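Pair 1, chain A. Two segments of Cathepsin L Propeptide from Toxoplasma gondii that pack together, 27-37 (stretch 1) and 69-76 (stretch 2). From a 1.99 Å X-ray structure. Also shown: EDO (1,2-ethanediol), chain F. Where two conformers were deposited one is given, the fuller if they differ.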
# COMPACT_ATOMS: atom_id res chain seq x y z
N SER A 27 24.40 -9.63 -7.98
CA SER A 27 23.62 -8.66 -8.72
C SER A 27 22.53 -8.00 -7.83
O SER A 27 22.27 -6.80 -7.95
CB SER A 27 22.98 -9.33 -9.94
OG SER A 27 22.31 -8.37 -10.72
N PHE A 28 21.87 -8.80 -7.00
CA PHE A 28 20.87 -8.33 -6.04
C PHE A 28 21.54 -7.34 -5.07
O PHE A 28 21.00 -6.27 -4.81
CB PHE A 28 20.26 -9.53 -5.28
CG PHE A 28 19.39 -9.15 -4.11
CD1 PHE A 28 18.08 -8.75 -4.31
CD2 PHE A 28 19.87 -9.22 -2.82
CE1 PHE A 28 17.26 -8.42 -3.23
CE2 PHE A 28 19.06 -8.89 -1.73
CZ PHE A 28 17.75 -8.48 -1.94
N GLN A 29 22.69 -7.71 -4.53
CA GLN A 29 23.42 -6.84 -3.60
C GLN A 29 23.79 -5.52 -4.26
O GLN A 29 23.62 -4.46 -3.66
CB GLN A 29 24.69 -7.53 -3.07
CG GLN A 29 24.43 -8.61 -2.04
CD GLN A 29 25.67 -8.95 -1.24
OE1 GLN A 29 26.33 -9.94 -1.52
NE2 GLN A 29 25.99 -8.14 -0.24
N ALA A 30 24.27 -5.58 -5.50
CA ALA A 30 24.66 -4.39 -6.24
C ALA A 30 23.46 -3.53 -6.56
O ALA A 30 23.48 -2.32 -6.35
CB ALA A 30 25.39 -4.77 -7.55
N MET A 31 22.42 -4.16 -7.08
CA MET A 31 21.25 -3.43 -7.51
C MET A 31 20.59 -2.71 -6.34
O MET A 31 20.17 -1.57 -6.47
CB MET A 31 20.25 -4.38 -8.18
CG MET A 31 19.04 -3.67 -8.75
SD MET A 31 18.04 -4.84 -9.67
CE MET A 31 19.14 -5.23 -11.04
N TYR A 32 20.48 -3.36 -5.18
CA TYR A 32 19.79 -2.71 -4.05
C TYR A 32 20.72 -2.19 -2.96
O TYR A 32 20.26 -1.75 -1.92
CB TYR A 32 18.73 -3.63 -3.46
CG TYR A 32 17.70 -4.03 -4.48
CD1 TYR A 32 16.78 -3.11 -4.97
CD2 TYR A 32 17.65 -5.32 -4.98
CE1 TYR A 32 15.82 -3.48 -5.92
CE2 TYR A 32 16.72 -5.69 -5.93
CZ TYR A 32 15.80 -4.77 -6.39
OH TYR A 32 14.87 -5.16 -7.34
N ALA A 33 22.03 -2.22 -3.21
CA ALA A 33 23.00 -1.74 -2.24
C ALA A 33 22.81 -2.44 -0.91
O ALA A 33 22.80 -1.81 0.14
CB ALA A 33 22.91 -0.21 -2.07
N LYS A 34 22.60 -3.75 -0.96
CA LYS A 34 22.46 -4.55 0.23
C LYS A 34 23.83 -5.02 0.69
O LYS A 34 24.57 -5.65 -0.08
CB LYS A 34 21.59 -5.78 -0.03
CG LYS A 34 20.20 -5.47 -0.56
CD LYS A 34 19.23 -5.27 0.54
CE LYS A 34 17.81 -5.10 0.02
NZ LYS A 34 16.89 -4.92 1.18
N SER A 35 24.14 -4.71 1.94
CA SER A 35 25.36 -5.17 2.60
C SER A 35 25.00 -5.77 3.95
O SER A 35 23.91 -5.52 4.48
CB SER A 35 26.34 -4.00 2.79
OG SER A 35 25.78 -2.99 3.61
N TYR A 36 25.91 -6.56 4.50
CA TYR A 36 25.64 -7.28 5.72
C TYR A 36 26.79 -7.20 6.69
O TYR A 36 27.94 -7.48 6.33
CB TYR A 36 25.30 -8.74 5.39
CG TYR A 36 24.19 -8.84 4.36
CD1 TYR A 36 22.87 -8.62 4.72
CD2 TYR A 36 24.48 -9.12 3.03
CE1 TYR A 36 21.85 -8.68 3.77
CE2 TYR A 36 23.47 -9.17 2.06
CZ TYR A 36 22.16 -8.97 2.43
OH TYR A 36 21.17 -9.04 1.48
N ALA A 37 26.44 -6.86 7.93
CA ALA A 37 27.37 -6.60 9.01
C ALA A 37 28.10 -7.83 9.59
O ALA A 37 29.14 -7.67 10.25
CB ALA A 37 26.63 -5.82 10.13
N LYS A 69 8.12 -10.86 -9.42
CA LYS A 69 9.46 -10.42 -9.78
C LYS A 69 10.26 -10.13 -8.54
O LYS A 69 9.73 -9.58 -7.57
CB LYS A 69 9.38 -9.16 -10.65
CG LYS A 69 10.69 -8.70 -11.25
CD LYS A 69 10.47 -7.38 -12.00
CE LYS A 69 11.78 -6.81 -12.50
NZ LYS A 69 12.40 -7.74 -13.45
N MET A 70 11.54 -10.49 -8.57
CA MET A 70 12.45 -10.10 -7.50
C MET A 70 12.42 -8.57 -7.27
O MET A 70 12.23 -7.78 -8.19
CB MET A 70 13.88 -10.58 -7.85
CG MET A 70 14.94 -10.23 -6.80
SD MET A 70 14.68 -11.01 -5.21
CE MET A 70 14.76 -12.76 -5.62
N ASN A 71 12.60 -8.15 -6.02
CA ASN A 71 12.54 -6.75 -5.69
C ASN A 71 13.31 -6.49 -4.39
O ASN A 71 14.01 -7.38 -3.92
CB ASN A 71 11.07 -6.30 -5.59
CG ASN A 71 10.30 -7.03 -4.50
OD1 ASN A 71 10.84 -7.34 -3.44
ND2 ASN A 71 9.03 -7.28 -4.76
N HIS A 72 13.18 -5.30 -3.80
CA HIS A 72 14.04 -4.97 -2.63
C HIS A 72 13.68 -5.74 -1.35
O HIS A 72 14.42 -5.66 -0.37
CB HIS A 72 14.18 -3.45 -2.37
CG HIS A 72 12.93 -2.75 -1.94
ND1 HIS A 72 12.73 -1.41 -2.16
CD2 HIS A 72 11.81 -3.19 -1.32
CE1 HIS A 72 11.55 -1.05 -1.68
NE2 HIS A 72 10.97 -2.11 -1.17
N PHE A 73 12.60 -6.53 -1.38
CA PHE A 73 12.26 -7.44 -0.28
C PHE A 73 12.84 -8.84 -0.48
O PHE A 73 12.51 -9.76 0.29
CB PHE A 73 10.75 -7.59 -0.15
CG PHE A 73 10.01 -6.30 -0.04
CD1 PHE A 73 10.30 -5.41 0.99
CD2 PHE A 73 8.99 -5.99 -0.92
CE1 PHE A 73 9.62 -4.23 1.13
CE2 PHE A 73 8.28 -4.78 -0.78
CZ PHE A 73 8.60 -3.91 0.23
N GLY A 74 13.70 -9.00 -1.49
CA GLY A 74 14.21 -10.33 -1.90
C GLY A 74 14.95 -11.15 -0.85
O GLY A 74 15.00 -12.37 -0.93
N ASP A 75 15.54 -10.49 0.14
CA ASP A 75 16.29 -11.18 1.19
C ASP A 75 15.54 -11.25 2.53
O ASP A 75 16.15 -11.52 3.56
CB ASP A 75 17.70 -10.57 1.36
CG ASP A 75 17.68 -9.11 1.82
OD1 ASP A 75 16.64 -8.43 1.68
OD2 ASP A 75 18.73 -8.63 2.31
N LEU A 76 14.20 -11.10 2.49
CA LEU A 76 13.36 -11.19 3.68
C LEU A 76 12.44 -12.40 3.60
O LEU A 76 11.90 -12.73 2.52
CB LEU A 76 12.48 -9.95 3.83
CG LEU A 76 13.17 -8.60 3.75
CD1 LEU A 76 12.16 -7.48 3.74
CD2 LEU A 76 14.18 -8.42 4.91
C1 EDO F . 17.90 -4.75 5.05
O1 EDO F . 17.86 -4.01 3.81
C2 EDO F . 17.91 -6.26 4.80
O2 EDO F . 18.82 -6.54 3.73

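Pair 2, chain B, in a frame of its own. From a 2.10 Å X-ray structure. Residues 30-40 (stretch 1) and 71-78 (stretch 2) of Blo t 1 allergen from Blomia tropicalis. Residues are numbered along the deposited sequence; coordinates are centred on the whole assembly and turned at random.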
# COMPACT_ATOMS: atom_id res chain seq x y z
N GLN B 30 0.34 -3.79 -27.50
CA GLN B 30 1.47 -2.99 -27.07
C GLN B 30 1.52 -3.16 -25.56
O GLN B 30 2.57 -3.38 -24.98
CB GLN B 30 1.31 -1.52 -27.46
CG GLN B 30 0.87 -1.30 -28.89
CD GLN B 30 -0.52 -0.72 -28.96
OE1 GLN B 30 -0.95 -0.01 -28.05
NE2 GLN B 30 -1.24 -1.02 -30.03
N PHE B 31 0.34 -3.09 -24.95
CA PHE B 31 0.16 -3.40 -23.53
C PHE B 31 0.63 -4.82 -23.23
O PHE B 31 1.24 -5.07 -22.19
CB PHE B 31 -1.31 -3.20 -23.15
CG PHE B 31 -1.69 -3.78 -21.82
CD1 PHE B 31 -1.56 -3.04 -20.66
CD2 PHE B 31 -2.23 -5.06 -21.74
CE1 PHE B 31 -1.93 -3.57 -19.44
CE2 PHE B 31 -2.60 -5.60 -20.51
CZ PHE B 31 -2.45 -4.85 -19.36
N LYS B 32 0.34 -5.74 -24.15
CA LYS B 32 0.74 -7.14 -23.99
C LYS B 32 2.24 -7.32 -23.97
O LYS B 32 2.77 -8.02 -23.11
CB LYS B 32 0.16 -8.00 -25.10
CG LYS B 32 -1.12 -8.70 -24.73
CD LYS B 32 -0.88 -10.14 -24.33
CE LYS B 32 -0.15 -10.90 -25.43
NZ LYS B 32 0.11 -12.31 -25.05
N LYS B 33 2.94 -6.71 -24.91
CA LYS B 33 4.39 -6.89 -24.98
C LYS B 33 5.13 -6.00 -23.98
O LYS B 33 6.24 -6.33 -23.56
CB LYS B 33 4.91 -6.65 -26.42
CG LYS B 33 4.69 -5.27 -27.02
CD LYS B 33 5.28 -5.23 -28.44
CE LYS B 33 5.11 -3.89 -29.14
NZ LYS B 33 3.68 -3.55 -29.43
N VAL B 34 4.53 -4.89 -23.57
CA VAL B 34 5.15 -4.05 -22.55
C VAL B 34 5.13 -4.76 -21.20
O VAL B 34 6.14 -4.78 -20.49
CB VAL B 34 4.46 -2.67 -22.42
CG1 VAL B 34 4.88 -1.99 -21.14
CG2 VAL B 34 4.80 -1.78 -23.61
N PHE B 35 4.00 -5.37 -20.86
CA PHE B 35 3.85 -6.01 -19.56
C PHE B 35 3.94 -7.53 -19.66
O PHE B 35 3.69 -8.24 -18.67
CB PHE B 35 2.53 -5.60 -18.91
CG PHE B 35 2.45 -4.12 -18.62
CD1 PHE B 35 3.27 -3.55 -17.66
CD2 PHE B 35 1.58 -3.31 -19.32
CE1 PHE B 35 3.22 -2.19 -17.40
CE2 PHE B 35 1.52 -1.95 -19.06
CZ PHE B 35 2.34 -1.39 -18.10
N GLY B 36 4.29 -8.01 -20.85
CA GLY B 36 4.56 -9.42 -21.10
C GLY B 36 3.51 -10.38 -20.59
O GLY B 36 3.84 -11.34 -19.90
N LYS B 37 2.25 -10.14 -20.93
CA LYS B 37 1.18 -10.92 -20.32
C LYS B 37 0.87 -12.20 -21.09
O LYS B 37 0.59 -12.19 -22.29
CB LYS B 37 -0.09 -10.06 -20.18
CG LYS B 37 -0.12 -9.25 -18.89
CD LYS B 37 -1.46 -8.59 -18.65
CE LYS B 37 -1.62 -8.13 -17.21
NZ LYS B 37 -0.33 -7.70 -16.58
N VAL B 38 0.94 -13.31 -20.35
CA VAL B 38 0.60 -14.63 -20.87
C VAL B 38 -0.83 -14.97 -20.44
O VAL B 38 -1.21 -14.74 -19.29
CB VAL B 38 1.60 -15.71 -20.39
CG1 VAL B 38 0.89 -16.90 -19.73
CG2 VAL B 38 2.50 -16.16 -21.53
N TYR B 39 -1.61 -15.48 -21.38
CA TYR B 39 -2.99 -15.84 -21.09
C TYR B 39 -3.22 -17.33 -21.25
O TYR B 39 -2.93 -17.91 -22.30
CB TYR B 39 -3.94 -15.04 -21.99
CG TYR B 39 -4.01 -13.59 -21.58
CD1 TYR B 39 -3.91 -13.24 -20.24
CD2 TYR B 39 -4.15 -12.58 -22.52
CE1 TYR B 39 -3.96 -11.92 -19.84
CE2 TYR B 39 -4.20 -11.25 -22.13
CZ TYR B 39 -4.10 -10.93 -20.78
OH TYR B 39 -4.15 -9.62 -20.38
N ARG B 40 -3.74 -17.95 -20.19
CA ARG B 40 -3.96 -19.39 -20.18
C ARG B 40 -4.95 -19.82 -21.24
O ARG B 40 -5.06 -21.00 -21.56
CB ARG B 40 -4.46 -19.84 -18.80
CG ARG B 40 -3.43 -19.71 -17.69
CD ARG B 40 -4.10 -19.69 -16.33
NE ARG B 40 -5.52 -19.35 -16.45
CZ ARG B 40 -6.30 -19.07 -15.41
NH1 ARG B 40 -5.80 -19.08 -14.18
NH2 ARG B 40 -7.58 -18.77 -15.61
N ALA B 71 -2.89 7.18 -16.11
CA ALA B 71 -2.20 6.33 -17.08
C ALA B 71 -2.40 4.83 -16.86
O ALA B 71 -2.42 4.35 -15.72
CB ALA B 71 -0.71 6.65 -17.08
N ILE B 72 -2.54 4.12 -17.98
CA ILE B 72 -2.48 2.67 -18.04
C ILE B 72 -1.34 2.08 -17.21
O ILE B 72 -0.25 2.65 -17.14
CB ILE B 72 -2.30 2.21 -19.52
CG1 ILE B 72 -3.47 2.69 -20.37
CG2 ILE B 72 -2.11 0.71 -19.62
CD1 ILE B 72 -4.81 2.18 -19.87
N ASN B 73 -1.59 0.94 -16.57
CA ASN B 73 -0.52 0.18 -15.93
C ASN B 73 -0.76 -1.32 -16.05
O ASN B 73 -1.71 -1.76 -16.71
CB ASN B 73 -0.39 0.58 -14.47
CG ASN B 73 -1.71 0.52 -13.73
OD1 ASN B 73 -2.29 -0.56 -13.57
ND2 ASN B 73 -2.20 1.68 -13.29
N GLU B 74 0.09 -2.09 -15.37
CA GLU B 74 0.08 -3.55 -15.42
C GLU B 74 -1.29 -4.16 -15.09
O GLU B 74 -1.59 -5.28 -15.51
CB GLU B 74 1.13 -4.11 -14.45
CG GLU B 74 0.83 -3.82 -12.98
CD GLU B 74 1.80 -4.49 -12.02
OE1 GLU B 74 1.76 -5.74 -11.91
OE2 GLU B 74 2.61 -3.78 -11.38
N TYR B 75 -2.11 -3.42 -14.36
CA TYR B 75 -3.39 -3.93 -13.89
C TYR B 75 -4.56 -3.53 -14.78
O TYR B 75 -5.70 -3.93 -14.52
CB TYR B 75 -3.66 -3.43 -12.48
CG TYR B 75 -2.66 -3.88 -11.43
CD1 TYR B 75 -2.44 -5.23 -11.18
CD2 TYR B 75 -1.96 -2.94 -10.66
CE1 TYR B 75 -1.54 -5.64 -10.22
CE2 TYR B 75 -1.06 -3.34 -9.70
CZ TYR B 75 -0.86 -4.69 -9.48
OH TYR B 75 0.03 -5.09 -8.51
N SER B 76 -4.29 -2.75 -15.83
CA SER B 76 -5.34 -2.11 -16.62
C SER B 76 -6.23 -3.07 -17.41
O SER B 76 -7.14 -2.65 -18.13
CB SER B 76 -4.72 -1.11 -17.60
OG SER B 76 -4.04 -0.08 -16.91
N ASP B 77 -5.97 -4.37 -17.30
CA ASP B 77 -6.74 -5.34 -18.05
C ASP B 77 -7.86 -5.95 -17.19
O ASP B 77 -8.63 -6.78 -17.66
CB ASP B 77 -5.82 -6.42 -18.63
CG ASP B 77 -5.04 -7.17 -17.56
OD1 ASP B 77 -4.76 -6.59 -16.48
OD2 ASP B 77 -4.68 -8.35 -17.80
N MET B 78 -7.96 -5.53 -15.93
CA MET B 78 -9.03 -6.02 -15.07
C MET B 78 -10.11 -4.96 -14.87
O MET B 78 -9.86 -3.76 -14.97
CB MET B 78 -8.46 -6.45 -13.71
CG MET B 78 -7.31 -7.44 -13.79
SD MET B 78 -6.63 -7.92 -12.19
CE MET B 78 -5.11 -8.70 -12.72

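The sharpest difference lies where Gly A74 of pair 1 matches Ser B76 of pair 2. Glycine leaves room beside the ring of Phe A28: Phe A28 CE1 approaches Gly A74 CA to 3.8 Å, and an ideal CB there would lie 2.7 Å from Phe A28 CE1 and 2.4 Å from Met A70 SD. In pair 2 the serine has its CB 4.1 Å from Phe B31 CE1, and its hydroxyl is put to use, since Asn B73 N donates to Ser B76 OG at 2.7 Å. A second position that meets the same phenylalanine differs too. Met A70 brings its SD to 4.2 Å from Phe A28 CE1, whereas Ile B72 meets Phe B31 with a methyl of its branched side chain, CG2 lying 3.9 Å from Phe B31 CD1.

Around these differences the backbone is nearly constant, with an RMSD of 0.5 Å over 14 central residues. In each pair a helix runs out into a loop and packs against two overlapping type I turns, Asn A71 to Gly A74 and Phe A73 to Leu A76, matched by Asn B73 to Ser B76 and Tyr B75 to Met B78. The asparagine side chain braces the first turn from within: Asn A71 OD1 accepts from Phe A73 N at 2.8 Å, and Asn B73 OD1 from Tyr B75 N at 3.0 Å.

Phe A28 and Phe B31, both t rotamers, fill the contact with flat, apolar rings. One helical turn later, Tyr A32 and Phe B35 offer a ring face to the backbone of the turn. His A72 CA sits 3.9 Å from the Tyr A32 centroid, and Glu B74 CA 3.8 Å from that of Phe B35. The ends of the histidine and glutamate side chains lead away, so the ring meets mainly the backbone and CB of either residue.

After the helix, Ala A33 and Gly B36 both have positive phi, which favours glycine but here also accommodates alanine. Lysine then has the reach to hydrogen-bond to a turn carbonyl: Lys A34 NZ to His A72 O is 3.0 Å, and Lys B37 NZ to Glu B74 O is 2.9 Å. Lys A34 also forms a salt bridge, NZ to Asp A75 OD1 at 3.6 Å; Lys B37 NZ stays 4.6 Å from Asp B77 OD2. In both pairs the aspartate also accepts a hydrogen bond from a tyrosine, Tyr A36 OH to Asp A75 OD2 at 2.6 Å and Tyr B39 OH to Asp B77 OD2 at 2.9 Å.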